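HydG protein (Carboxydothermus hydrogenoformans, PDB 4RTB) matures [FeFe]-hydrogenase as a radical SAM enzyme, using a [4Fe-4S] cluster and S-adenosylmethionine in its role as a carbon monoxide and cyanide synthase. Local coordinates at residues Glu133-Ala138 / Ile169-Ser174; Ala140-Gly145 / Val176-Ile181; Lys38-Pro43 / Ala68-Thr73; Gln30-Ile35 / Ser61-Gly66. All blocks are in the same frame, centred on the assembly; numbering follows the deposited sequence.

Interaction 1 of 4, residues Glu133-Ala138 / Ile169-Ser174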
loop_
_atom_site.group_PDB
_atom_site.type_symbol
_atom_site.label_atom_id
_atom_site.label_comp_id
_atom_site.label_asym_id
_atom_site.label_seq_id
_atom_site.Cartn_x
_atom_site.Cartn_y
_atom_site.Cartn_z
ATOM N N GLU A 133 24.312 9.022 -4.845
ATOM C CA GLU A 133 23.418 8.297 -5.745
ATOM C C GLU A 133 21.972 8.321 -5.253
ATOM O O GLU A 133 21.059 8.657 -6.011
ATOM C CB GLU A 133 23.896 6.851 -5.923
ATOM C CG GLU A 133 24.900 6.671 -7.056
ATOM C CD GLU A 133 25.807 5.469 -6.858
ATOM O OE1 GLU A 133 26.831 5.377 -7.569
ATOM O OE2 GLU A 133 25.501 4.620 -5.994
ATOM N N ALA A 134 21.768 7.968 -3.986
ATOM C CA ALA A 134 20.434 7.973 -3.393
ATOM C C ALA A 134 19.801 9.363 -3.448
ATOM O O ALA A 134 18.640 9.514 -3.848
ATOM C CB ALA A 134 20.495 7.475 -1.958
ATOM N N VAL A 135 20.568 10.374 -3.047
ATOM C CA VAL A 135 20.095 11.754 -3.093
ATOM C C VAL A 135 19.727 12.167 -4.520
ATOM O O VAL A 135 18.715 12.838 -4.741
ATOM C CB VAL A 135 21.151 12.724 -2.515
ATOM C CG1 VAL A 135 20.995 14.123 -3.098
ATOM C CG2 VAL A 135 21.058 12.759 -0.995
ATOM N N ASP A 136 20.538 11.745 -5.487
ATOM C CA ASP A 136 20.279 12.063 -6.888
ATOM C C ASP A 136 18.994 11.396 -7.367
ATOM O O ASP A 136 18.251 11.960 -8.172
ATOM C CB ASP A 136 21.456 11.631 -7.763
ATOM C CG ASP A 136 21.922 12.730 -8.697
ATOM O OD1 ASP A 136 22.113 12.446 -9.897
ATOM O OD2 ASP A 136 22.105 13.874 -8.228
ATOM N N GLU A 137 18.748 10.189 -6.867
ATOM C CA GLU A 137 17.507 9.474 -7.141
ATOM C C GLU A 137 16.314 10.241 -6.580
ATOM O O GLU A 137 15.267 10.346 -7.225
ATOM C CB GLU A 137 17.557 8.064 -6.548
ATOM C CG GLU A 137 18.573 7.140 -7.203
ATOM C CD GLU A 137 18.168 6.728 -8.604
ATOM O OE1 GLU A 137 17.369 5.778 -8.736
ATOM O OE2 GLU A 137 18.648 7.353 -9.574
ATOM N N ALA A 138 16.483 10.779 -5.375
ATOM C CA ALA A 138 15.445 11.595 -4.755
ATOM C C ALA A 138 15.175 12.848 -5.588
ATOM O O ALA A 138 14.027 13.274 -5.733
ATOM C CB ALA A 138 15.838 11.969 -3.335
ATOM N N ILE A 169 18.699 9.301 5.003
ATOM C CA ILE A 169 17.382 9.929 5.120
ATOM C C ILE A 169 17.424 11.437 5.437
ATOM O O ILE A 169 16.767 12.220 4.740
ATOM C CB ILE A 169 16.509 9.199 6.169
ATOM C CG1 ILE A 169 16.074 7.837 5.627
ATOM C CG2 ILE A 169 15.291 10.032 6.534
ATOM C CD1 ILE A 169 15.201 7.052 6.569
ATOM N N PRO A 170 18.188 11.860 6.468
ATOM C CA PRO A 170 18.236 13.309 6.701
ATOM C C PRO A 170 18.847 14.060 5.525
ATOM O O PRO A 170 18.486 15.212 5.267
ATOM C CB PRO A 170 19.126 13.441 7.943
ATOM C CG PRO A 170 19.082 12.110 8.590
ATOM C CD PRO A 170 18.989 11.131 7.468
ATOM N N ALA A 171 19.766 13.404 4.822
ATOM C CA ALA A 171 20.376 13.979 3.631
ATOM C C ALA A 171 19.318 14.232 2.563
ATOM O O ALA A 171 19.335 15.266 1.902
ATOM C CB ALA A 171 21.470 13.067 3.098
ATOM N N ILE A 172 18.397 13.285 2.402
ATOM C CA ILE A 172 17.288 13.453 1.469
ATOM C C ILE A 172 16.366 14.585 1.917
ATOM O O ILE A 172 16.021 15.459 1.119
ATOM C CB ILE A 172 16.468 12.153 1.311
ATOM C CG1 ILE A 172 17.221 11.153 0.430
ATOM C CG2 ILE A 172 15.107 12.445 0.707
ATOM C CD1 ILE A 172 16.447 9.880 0.148
ATOM N N TYR A 173 15.974 14.570 3.190
ATOM C CA TYR A 173 15.109 15.619 3.727
ATOM C C TYR A 173 15.690 17.017 3.532
ATOM O O TYR A 173 14.955 17.966 3.260
ATOM C CB TYR A 173 14.842 15.395 5.217
ATOM C CG TYR A 173 13.635 14.539 5.509
ATOM C CD1 TYR A 173 12.364 14.940 5.117
ATOM C CD2 TYR A 173 13.762 13.340 6.195
ATOM C CE1 TYR A 173 11.254 14.162 5.389
ATOM C CE2 TYR A 173 12.661 12.556 6.472
ATOM C CZ TYR A 173 11.409 12.972 6.068
ATOM O OH TYR A 173 10.312 12.190 6.341
ATOM N N SER A 174 17.003 17.144 3.670
ATOM C CA SER A 174 17.625 18.462 3.621
ATOM C C SER A 174 17.947 18.900 2.192
ATOM O O SER A 174 17.664 20.035 1.811
ATOM C CB SER A 174 18.891 18.481 4.478
ATOM O OG SER A 174 19.261 19.811 4.804
#
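A138 turns its methyl toward the second helix and lands on the branched end of I172. Its CB lies 4.1 Å from CG1 of I172 and at the same distance from CG2 and CD1, so one small group is faced by both branches of the isoleucine. The torsion of I172 makes this possible: CG2 sits anti to the backbone N while CG1 turns in beside that N (chi1 -76°), and although the CB leaves the backbone at a slant to the partner helix, the outer carbons swing back toward it. One turn earlier, V135 presents a single branch. Its CG2 approaches the CB of A171 at 4.1 Å and passes near CG1 of I172 at 4.4 Å, bridging two consecutive residues.

The two helices run in the same general direction, inclined at 38° with 9.6 Å between their axes, and they come nearest where V135 lies beside I172. Helices 131-144 and 158-175 follow each other in the radical SAM region, with strand 148-153 between them in the chain. A134 also touches L104 of strand 95-105, and I172 reaches I178. The side chains meet through methyls and methylenes, and no polar bond joins the two segments. Cohesion between them therefore comes from shape and the exclusion of water, and the small alanines are consistent with the close approach.

Interaction 2 of 4, residues Ala140-Gly145 / Val176-Ile181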
loop_
_atom_site.group_PDB
_atom_site.type_symbol
_atom_site.label_atom_id
_atom_site.label_comp_id
_atom_site.label_asym_id
_atom_site.label_seq_id
_atom_site.Cartn_x
_atom_site.Cartn_y
_atom_site.Cartn_z
ATOM N N ALA A 140 15.661 13.077 -8.862
ATOM C CA ALA A 140 15.043 12.636 -10.111
ATOM C C ALA A 140 13.559 12.349 -9.915
ATOM O O ALA A 140 12.731 12.678 -10.766
ATOM C CB ALA A 140 15.756 11.404 -10.648
ATOM N N ILE A 141 13.236 11.731 -8.785
ATOM C CA ILE A 141 11.854 11.458 -8.411
ATOM C C ILE A 141 11.092 12.757 -8.138
ATOM O O ILE A 141 9.916 12.880 -8.481
ATOM C CB ILE A 141 11.794 10.538 -7.171
ATOM C CG1 ILE A 141 12.292 9.137 -7.529
ATOM C CG2 ILE A 141 10.390 10.459 -6.609
ATOM C CD1 ILE A 141 12.170 8.137 -6.401
ATOM N N ARG A 142 11.767 13.731 -7.536
ATOM C CA ARG A 142 11.127 15.009 -7.224
ATOM C C ARG A 142 10.838 15.830 -8.479
ATOM O O ARG A 142 9.785 16.463 -8.584
ATOM C CB ARG A 142 11.992 15.825 -6.263
ATOM C CG ARG A 142 11.362 17.147 -5.857
ATOM C CD ARG A 142 10.020 16.914 -5.191
ATOM N NE ARG A 142 9.351 18.153 -4.813
ATOM C CZ ARG A 142 8.369 18.715 -5.510
ATOM N NH1 ARG A 142 7.939 18.145 -6.627
ATOM N NH2 ARG A 142 7.816 19.843 -5.089
ATOM N N GLU A 143 11.783 15.823 -9.418
ATOM C CA GLU A 143 11.627 16.527 -10.693
ATOM C C GLU A 143 10.398 16.038 -11.460
ATOM O O GLU A 143 9.793 16.779 -12.237
ATOM C CB GLU A 143 12.883 16.350 -11.555
ATOM C CG GLU A 143 13.767 17.587 -11.656
ATOM C CD GLU A 143 15.005 17.511 -10.777
ATOM O OE1 GLU A 143 15.883 16.664 -11.048
ATOM O OE2 GLU A 143 15.103 18.306 -9.817
ATOM N N MET A 144 10.051 14.777 -11.231
ATOM C CA MET A 144 8.892 14.141 -11.840
ATOM C C MET A 144 7.599 14.812 -11.391
ATOM O O MET A 144 6.632 14.901 -12.149
ATOM C CB MET A 144 8.878 12.657 -11.470
ATOM C CG MET A 144 8.219 11.735 -12.466
ATOM S SD MET A 144 8.763 10.044 -12.154
ATOM C CE MET A 144 10.537 10.231 -12.331
ATOM N N GLY A 145 7.598 15.289 -10.150
ATOM C CA GLY A 145 6.420 15.893 -9.556
ATOM C C GLY A 145 6.043 15.176 -8.275
ATOM O O GLY A 145 5.242 15.674 -7.481
ATOM N N VAL A 176 16.742 17.588 -0.686
ATOM C CA VAL A 176 15.629 17.467 -1.628
ATOM C C VAL A 176 14.315 17.922 -0.995
ATOM O O VAL A 176 14.174 17.916 0.227
ATOM C CB VAL A 176 15.470 16.013 -2.130
ATOM C CG1 VAL A 176 14.706 15.978 -3.447
ATOM C CG2 VAL A 176 16.830 15.357 -2.295
ATOM N N ASP A 177 13.359 18.318 -1.830
ATOM C CA ASP A 177 12.044 18.718 -1.346
ATOM C C ASP A 177 11.091 17.525 -1.280
ATOM O O ASP A 177 10.142 17.432 -2.053
ATOM C CB ASP A 177 11.450 19.813 -2.235
ATOM C CG ASP A 177 10.114 20.316 -1.724
ATOM O OD1 ASP A 177 9.928 20.355 -0.488
ATOM O OD2 ASP A 177 9.244 20.660 -2.553
ATOM N N ILE A 178 11.351 16.610 -0.355
ATOM C CA ILE A 178 10.473 15.463 -0.166
ATOM C C ILE A 178 9.622 15.650 1.084
ATOM O O ILE A 178 10.144 15.798 2.189
ATOM C CB ILE A 178 11.265 14.148 -0.059
ATOM C CG1 ILE A 178 12.171 13.980 -1.277
ATOM C CG2 ILE A 178 10.315 12.968 0.060
ATOM C CD1 ILE A 178 11.431 14.044 -2.594
ATOM N N ARG A 179 8.307 15.645 0.896
ATOM C CA ARG A 179 7.371 15.899 1.985
ATOM C C ARG A 179 7.293 14.727 2.950
ATOM O O ARG A 179 7.130 14.917 4.156
ATOM C CB ARG A 179 5.974 16.213 1.436
ATOM C CG ARG A 179 5.764 17.674 1.054
ATOM C CD ARG A 179 6.628 18.064 -0.135
ATOM N NE ARG A 179 6.694 19.507 -0.341
ATOM C CZ ARG A 179 5.814 20.199 -1.055
ATOM N NH1 ARG A 179 4.788 19.582 -1.626
ATOM N NH2 ARG A 179 5.956 21.511 -1.197
ATOM N N ARG A 180 7.411 13.514 2.422
ATOM C CA ARG A 180 7.301 12.329 3.258
ATOM C C ARG A 180 8.208 11.198 2.789
ATOM O O ARG A 180 8.196 10.831 1.612
ATOM C CB ARG A 180 5.853 11.839 3.293
ATOM C CG ARG A 180 5.585 10.832 4.392
ATOM C CD ARG A 180 4.152 10.344 4.380
ATOM N NE ARG A 180 3.712 9.969 5.719
ATOM C CZ ARG A 180 2.608 9.277 5.982
ATOM N NH1 ARG A 180 2.289 8.986 7.236
ATOM N NH2 ARG A 180 1.824 8.872 4.990
ATOM N N ILE A 181 8.997 10.654 3.714
ATOM C CA ILE A 181 9.718 9.417 3.453
ATOM C C ILE A 181 9.088 8.275 4.240
ATOM O O ILE A 181 9.110 8.263 5.472
ATOM C CB ILE A 181 11.213 9.516 3.811
ATOM C CG1 ILE A 181 11.978 10.292 2.740
ATOM C CG2 ILE A 181 11.824 8.130 3.919
ATOM C CD1 ILE A 181 12.065 11.772 2.990
#
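R142 reaches across to D177 and takes hold of both its side chain and its backbone. The one bond across the contact that is not weak runs from NH2 of R142 to OD2 of D177, 3.0 Å long with an N-H...O angle of 161°, part of a salt bridge. OD2 lies in the guanidinium plane, but the arginine meets the carboxylate on its anti side, 26° out of the carboxylate plane. NE adds two weak bonds, one to the backbone O of D177 at 3.0 Å and one to OD2 at 3.4 Å. CG of R142 is anti to its backbone N, and the chain then bends at chi2 (59°), which lays NE against the D177 carbonyl.

The aliphatic root of the arginine is packed too: its CB lies 3.9 Å from CG1 of V176 and 4.1 Å from CD1 of I178. On the other carboxylate oxygen, R179 NE forms a salt bridge with OD1 of D177, its hydrogen bond weak, so the acid is shared by two arginines. E432 forms a further salt bridge with NH2 of R142, while E428 forms one with R179. A leucine in place of R142 would probably keep some of the contact with V176 and I178 but leave D177 and E432 without this shared cation.

The grip ties the end of helix 131-144, closed at G145 by a Schellman motif, to the inverse gamma turn centred on D177. That turn leads from helix 158-175 into strand 180-184, beside strand 148-153, while helix 419-432 supplies the two glutamates.

Interaction 3 of 4, residues Lys38-Pro43 / Ala68-Thr73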
loop_
_atom_site.group_PDB
_atom_site.type_symbol
_atom_site.label_atom_id
_atom_site.label_comp_id
_atom_site.label_asym_id
_atom_site.label_seq_id
_atom_site.Cartn_x
_atom_site.Cartn_y
_atom_site.Cartn_z
ATOM N N LYS A 38 -16.579 -24.753 6.531
ATOM C CA LYS A 38 -17.806 -25.508 6.770
ATOM C C LYS A 38 -18.969 -24.753 6.136
ATOM O O LYS A 38 -19.701 -25.287 5.293
ATOM C CB LYS A 38 -18.057 -25.721 8.263
ATOM C CG LYS A 38 -17.161 -26.760 8.921
ATOM C CD LYS A 38 -17.934 -27.556 9.962
ATOM C CE LYS A 38 -18.694 -26.638 10.910
ATOM N NZ LYS A 38 -19.700 -27.382 11.720
ATOM N N VAL A 39 -19.087 -23.480 6.500
ATOM C CA VAL A 39 -20.151 -22.634 5.980
ATOM C C VAL A 39 -20.082 -22.553 4.447
ATOM O O VAL A 39 -21.063 -22.192 3.796
ATOM C CB VAL A 39 -20.085 -21.222 6.610
ATOM C CG1 VAL A 39 -21.275 -20.390 6.209
ATOM C CG2 VAL A 39 -20.030 -21.330 8.127
ATOM N N ASN A 40 -18.943 -22.926 3.864
ATOM C CA ASN A 40 -18.820 -22.905 2.409
ATOM C C ASN A 40 -19.746 -23.896 1.700
ATOM O O ASN A 40 -20.103 -23.668 0.545
ATOM C CB ASN A 40 -17.374 -23.171 1.977
ATOM C CG ASN A 40 -16.660 -21.919 1.497
ATOM O OD1 ASN A 40 -17.168 -20.806 1.632
ATOM N ND2 ASN A 40 -15.469 -22.099 0.932
ATOM N N ARG A 41 -20.148 -24.987 2.356
ATOM C CA ARG A 41 -20.971 -25.957 1.622
ATOM C C ARG A 41 -22.484 -25.785 1.815
ATOM O O ARG A 41 -23.267 -26.386 1.076
ATOM C CB ARG A 41 -20.566 -27.402 1.959
ATOM C CG ARG A 41 -20.162 -27.669 3.394
ATOM C CD ARG A 41 -18.644 -27.700 3.542
ATOM N NE ARG A 41 -18.206 -28.794 4.405
ATOM C CZ ARG A 41 -16.953 -28.975 4.813
ATOM N NH1 ARG A 41 -16.001 -28.127 4.444
ATOM N NH2 ARG A 41 -16.652 -30.002 5.596
ATOM N N ASN A 42 -22.901 -24.966 2.778
ATOM C CA ASN A 42 -24.316 -24.588 2.869
ATOM C C ASN A 42 -24.505 -23.066 2.942
ATOM O O ASN A 42 -25.240 -22.564 3.795
ATOM C CB ASN A 42 -24.985 -25.265 4.076
ATOM C CG ASN A 42 -24.456 -24.757 5.411
ATOM O OD1 ASN A 42 -23.323 -24.281 5.508
ATOM N ND2 ASN A 42 -25.283 -24.851 6.446
ATOM N N PRO A 43 -23.873 -22.325 2.015
ATOM C CA PRO A 43 -23.735 -20.880 2.205
ATOM C C PRO A 43 -25.024 -20.095 1.991
ATOM O O PRO A 43 -25.133 -18.991 2.530
ATOM C CB PRO A 43 -22.704 -20.504 1.149
ATOM C CG PRO A 43 -22.997 -21.438 0.026
ATOM C CD PRO A 43 -23.442 -22.738 0.666
ATOM N N ALA A 68 -18.091 -13.889 2.125
ATOM C CA ALA A 68 -18.226 -12.914 1.048
ATOM C C ALA A 68 -17.104 -13.063 0.029
ATOM O O ALA A 68 -17.312 -12.878 -1.170
ATOM C CB ALA A 68 -18.245 -11.500 1.607
ATOM N N PHE A 69 -15.913 -13.398 0.510
ATOM C CA PHE A 69 -14.793 -13.611 -0.391
ATOM C C PHE A 69 -14.888 -14.962 -1.089
ATOM O O PHE A 69 -14.739 -15.054 -2.308
ATOM C CB PHE A 69 -13.465 -13.518 0.354
ATOM C CG PHE A 69 -12.278 -13.781 -0.518
ATOM C CD1 PHE A 69 -11.696 -15.038 -0.564
ATOM C CD2 PHE A 69 -11.760 -12.778 -1.318
ATOM C CE1 PHE A 69 -10.612 -15.284 -1.379
ATOM C CE2 PHE A 69 -10.677 -13.017 -2.135
ATOM C CZ PHE A 69 -10.101 -14.272 -2.166
ATOM N N ALA A 70 -15.132 -16.002 -0.299
ATOM C CA ALA A 70 -15.079 -17.380 -0.777
ATOM C C ALA A 70 -16.083 -17.680 -1.889
ATOM O O ALA A 70 -15.787 -18.446 -2.807
ATOM C CB ALA A 70 -15.295 -18.336 0.389
ATOM N N ASN A 71 -17.264 -17.072 -1.808
ATOM C CA ASN A 71 -18.355 -17.383 -2.730
ATOM C C ASN A 71 -18.558 -16.334 -3.819
ATOM O O ASN A 71 -18.676 -15.144 -3.531
ATOM C CB ASN A 71 -19.659 -17.558 -1.951
ATOM C CG ASN A 71 -19.582 -18.675 -0.929
ATOM O OD1 ASN A 71 -20.034 -19.792 -1.178
ATOM N ND2 ASN A 71 -19.004 -18.379 0.230
ATOM N N ASP A 72 -18.617 -16.785 -5.069
ATOM C CA ASP A 72 -18.824 -15.882 -6.198
ATOM C C ASP A 72 -20.224 -16.013 -6.799
ATOM O O ASP A 72 -20.484 -16.917 -7.592
ATOM C CB ASP A 72 -17.775 -16.133 -7.289
ATOM C CG ASP A 72 -16.374 -15.740 -6.858
ATOM O OD1 ASP A 72 -15.404 -16.180 -7.508
ATOM O OD2 ASP A 72 -16.242 -14.991 -5.868
ATOM N N THR A 73 -21.124 -15.111 -6.415
ATOM C CA THR A 73 -22.446 -15.041 -7.032
ATOM C C THR A 73 -22.681 -13.630 -7.563
ATOM O O THR A 73 -22.090 -12.673 -7.066
ATOM C CB THR A 73 -23.573 -15.415 -6.046
ATOM O OG1 THR A 73 -23.991 -14.252 -5.320
ATOM C CG2 THR A 73 -23.111 -16.488 -5.069
#
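N71 and N40 carry most of this contact, their side chains running antiparallel alongside each other with the amide planes almost perpendicular (88°). The one polar link is weak: ND2 of N71 points to OD1 of N40 over 3.4 Å, the N-H...O angle only 136°. The stronger partner of that ND2 is the backbone O of I67, in the last turn of helix 62-70, which probably limits the rotation of the amide. The first torsion sets CG of N71 beside its backbone N (chi1 -60°), which brings the amide in between N40 and P43. Its OD1 comes to rest 3.6 Å from both CB and CG of P43, alongside the CB-CG bond of the proline. A70 completes the patch, turning its methyl toward the N40 amide, mainly toward OD1. Replacing N71 with an alanine would probably open a gap beside P43 and leave the I67 carbonyl and N40 OD1 without their amide donor.

None of the four touching residues is buried; the contact sits at the surface. It joins the turn that follows helix 23-39, where the chain reverses into helix 43-56, to the exit of helix 62-70. N71 also rests on I47 of helix 43-56, and its backbone O accepts a hydrogen bond from K308. That lysine belongs to helix 303-316 and also forms a salt bridge with D72.

Interaction 4 of 4, residues Gln30-Ile35 / Ser61-Gly66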
loop_
_atom_site.group_PDB
_atom_site.type_symbol
_atom_site.label_atom_id
_atom_site.label_comp_id
_atom_site.label_asym_id
_atom_site.label_seq_id
_atom_site.Cartn_x
_atom_site.Cartn_y
_atom_site.Cartn_z
ATOM N N GLN A 30 -7.407 -18.801 12.405
ATOM C CA GLN A 30 -7.443 -20.229 12.117
ATOM C C GLN A 30 -8.864 -20.758 12.308
ATOM O O GLN A 30 -9.445 -21.306 11.367
ATOM C CB GLN A 30 -6.450 -20.999 12.992
ATOM C CG GLN A 30 -5.937 -22.288 12.360
ATOM C CD GLN A 30 -4.426 -22.303 12.188
ATOM O OE1 GLN A 30 -3.683 -21.799 13.033
ATOM N NE2 GLN A 30 -3.963 -22.884 11.085
ATOM N N ARG A 31 -9.429 -20.567 13.504
ATOM C CA ARG A 31 -10.777 -21.065 13.796
ATOM C C ARG A 31 -11.741 -20.558 12.742
ATOM O O ARG A 31 -12.478 -21.335 12.132
ATOM C CB ARG A 31 -11.272 -20.631 15.181
ATOM C CG ARG A 31 -10.195 -20.226 16.163
ATOM N N THR A 32 -11.704 -19.245 12.532
ATOM C CA THR A 32 -12.502 -18.589 11.511
ATOM C C THR A 32 -12.360 -19.312 10.180
ATOM O O THR A 32 -13.356 -19.740 9.591
ATOM C CB THR A 32 -12.093 -17.114 11.335
ATOM O OG1 THR A 32 -12.208 -16.431 12.589
ATOM C CG2 THR A 32 -12.981 -16.433 10.306
ATOM N N TYR A 33 -11.116 -19.485 9.738
ATOM C CA TYR A 33 -10.848 -20.112 8.450
ATOM C C TYR A 33 -11.467 -21.499 8.382
ATOM O O TYR A 33 -11.922 -21.929 7.326
ATOM C CB TYR A 33 -9.346 -20.195 8.183
ATOM C CG TYR A 33 -9.000 -20.881 6.883
ATOM C CD1 TYR A 33 -8.455 -22.158 6.872
ATOM C CD2 TYR A 33 -9.225 -20.254 5.664
ATOM C CE1 TYR A 33 -8.139 -22.790 5.685
ATOM C CE2 TYR A 33 -8.912 -20.878 4.471
ATOM C CZ TYR A 33 -8.369 -22.147 4.489
ATOM O OH TYR A 33 -8.055 -22.774 3.306
ATOM N N GLU A 34 -11.494 -22.195 9.513
ATOM C CA GLU A 34 -12.158 -23.487 9.564
ATOM C C GLU A 34 -13.659 -23.286 9.403
ATOM O O GLU A 34 -14.273 -23.843 8.486
ATOM C CB GLU A 34 -11.848 -24.214 10.875
ATOM N N ILE A 35 -14.228 -22.462 10.282
ATOM C CA ILE A 35 -15.668 -22.231 10.322
ATOM C C ILE A 35 -16.206 -21.875 8.944
ATOM O O ILE A 35 -17.081 -22.568 8.416
ATOM C CB ILE A 35 -16.039 -21.110 11.310
ATOM C CG1 ILE A 35 -15.622 -21.488 12.732
ATOM C CG2 ILE A 35 -17.528 -20.831 11.258
ATOM C CD1 ILE A 35 -15.937 -20.424 13.763
ATOM N N SER A 61 -19.057 -8.915 9.925
ATOM C CA SER A 61 -18.101 -9.592 10.799
ATOM C C SER A 61 -17.082 -10.409 10.007
ATOM O O SER A 61 -17.224 -10.592 8.796
ATOM C CB SER A 61 -18.831 -10.491 11.803
ATOM O OG SER A 61 -19.188 -11.733 11.225
ATOM N N LEU A 62 -16.056 -10.890 10.710
ATOM C CA LEU A 62 -14.950 -11.637 10.112
ATOM C C LEU A 62 -15.423 -12.825 9.276
ATOM O O LEU A 62 -15.045 -12.974 8.108
ATOM C CB LEU A 62 -14.004 -12.128 11.211
ATOM C CG LEU A 62 -12.512 -11.790 11.127
ATOM C CD1 LEU A 62 -11.675 -13.032 11.400
ATOM C CD2 LEU A 62 -12.151 -11.176 9.784
ATOM N N ILE A 63 -16.251 -13.664 9.891
ATOM C CA ILE A 63 -16.805 -14.849 9.247
ATOM C C ILE A 63 -17.558 -14.506 7.961
ATOM O O ILE A 63 -17.315 -15.101 6.906
ATOM C CB ILE A 63 -17.760 -15.608 10.204
ATOM C CG1 ILE A 63 -17.063 -15.941 11.529
ATOM C CG2 ILE A 63 -18.296 -16.870 9.546
ATOM C CD1 ILE A 63 -17.297 -14.924 12.635
ATOM N N GLU A 64 -18.463 -13.534 8.054
ATOM C CA GLU A 64 -19.296 -13.147 6.920
ATOM C C GLU A 64 -18.464 -12.520 5.805
ATOM O O GLU A 64 -18.809 -12.624 4.628
ATOM C CB GLU A 64 -20.396 -12.182 7.374
ATOM C CG GLU A 64 -20.936 -12.484 8.767
ATOM C CD GLU A 64 -22.306 -11.881 9.018
ATOM O OE1 GLU A 64 -22.397 -10.884 9.768
ATOM O OE2 GLU A 64 -23.295 -12.417 8.475
ATOM N N ALA A 65 -17.374 -11.863 6.184
ATOM C CA ALA A 65 -16.415 -11.351 5.213
ATOM C C ALA A 65 -15.751 -12.516 4.489
ATOM O O ALA A 65 -15.564 -12.486 3.268
ATOM C CB ALA A 65 -15.369 -10.481 5.895
ATOM N N GLY A 66 -15.406 -13.546 5.259
ATOM C CA GLY A 66 -14.801 -14.746 4.712
ATOM C C GLY A 66 -15.695 -15.411 3.686
ATOM O O GLY A 66 -15.251 -15.776 2.595
#
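T32 and I63 mark the place where helix 30-35 comes nearest helix 62-66, their CA atoms 6.1 Å apart, as the axes pass at 9.6 Å and incline by 48°. T32 is the inner residue of the contact, and both L62 and I63 pack on it. L62 comes across it at about a right angle, putting one methyl, CD1, 3.6 Å from OG1 of T32 and 3.8 Å from its CG2. The hydroxyl gains no polar partner from L62; it is turned in beside its own backbone N (chi1 -57°) and is hydrogen-bonded to the O of L28, one turn back. The same torsion sends the methyl anti to that N, where CG2 of T32 faces I63, 4.3 Å from its CG1. A turn further on, I35 and I63 touch loosely through their CG2 methyls, 4.4 Å apart, nearer the solvent.

S61 occupies the N-cap position, so the contact falls on the first turn of helix 62-70 and on the middle of helix 23-39. Helix 257-275 packs against both segments: its L262 touches both T32 and L62, and I265 also packs on L62. The same helix holds the first segment a second time through Y33, whose ring stacks edge-to-face with F259. Elsewhere on helix 62-70, E64 makes a salt bridge to K53 of helix 43-56, which connects the two packed helices in the chain.

In the fold
Interactions 1 and 2 tie the same neighbours: helix 131-144 against helix 158-175, then helix 131-144 against the turn leading from helix 158-175 into strand 180-184. They touch each other, as in I172 against I178, and all their segments belong to the radical SAM region. Interactions 3 and 4 likewise share helices 23-39 and 62-70, on the opposite side of the chain's centre; the centres of interactions 1 and 3 are about 50 Å apart. In each pair one contact is chiefly apolar and the other has a polar link. Buried interaction 1 is wholly apolar in its side chains, whereas partly buried interaction 2 adds ion pairs; interaction 4 is mostly apolar, and surface interaction 3 has only a weak amide bond.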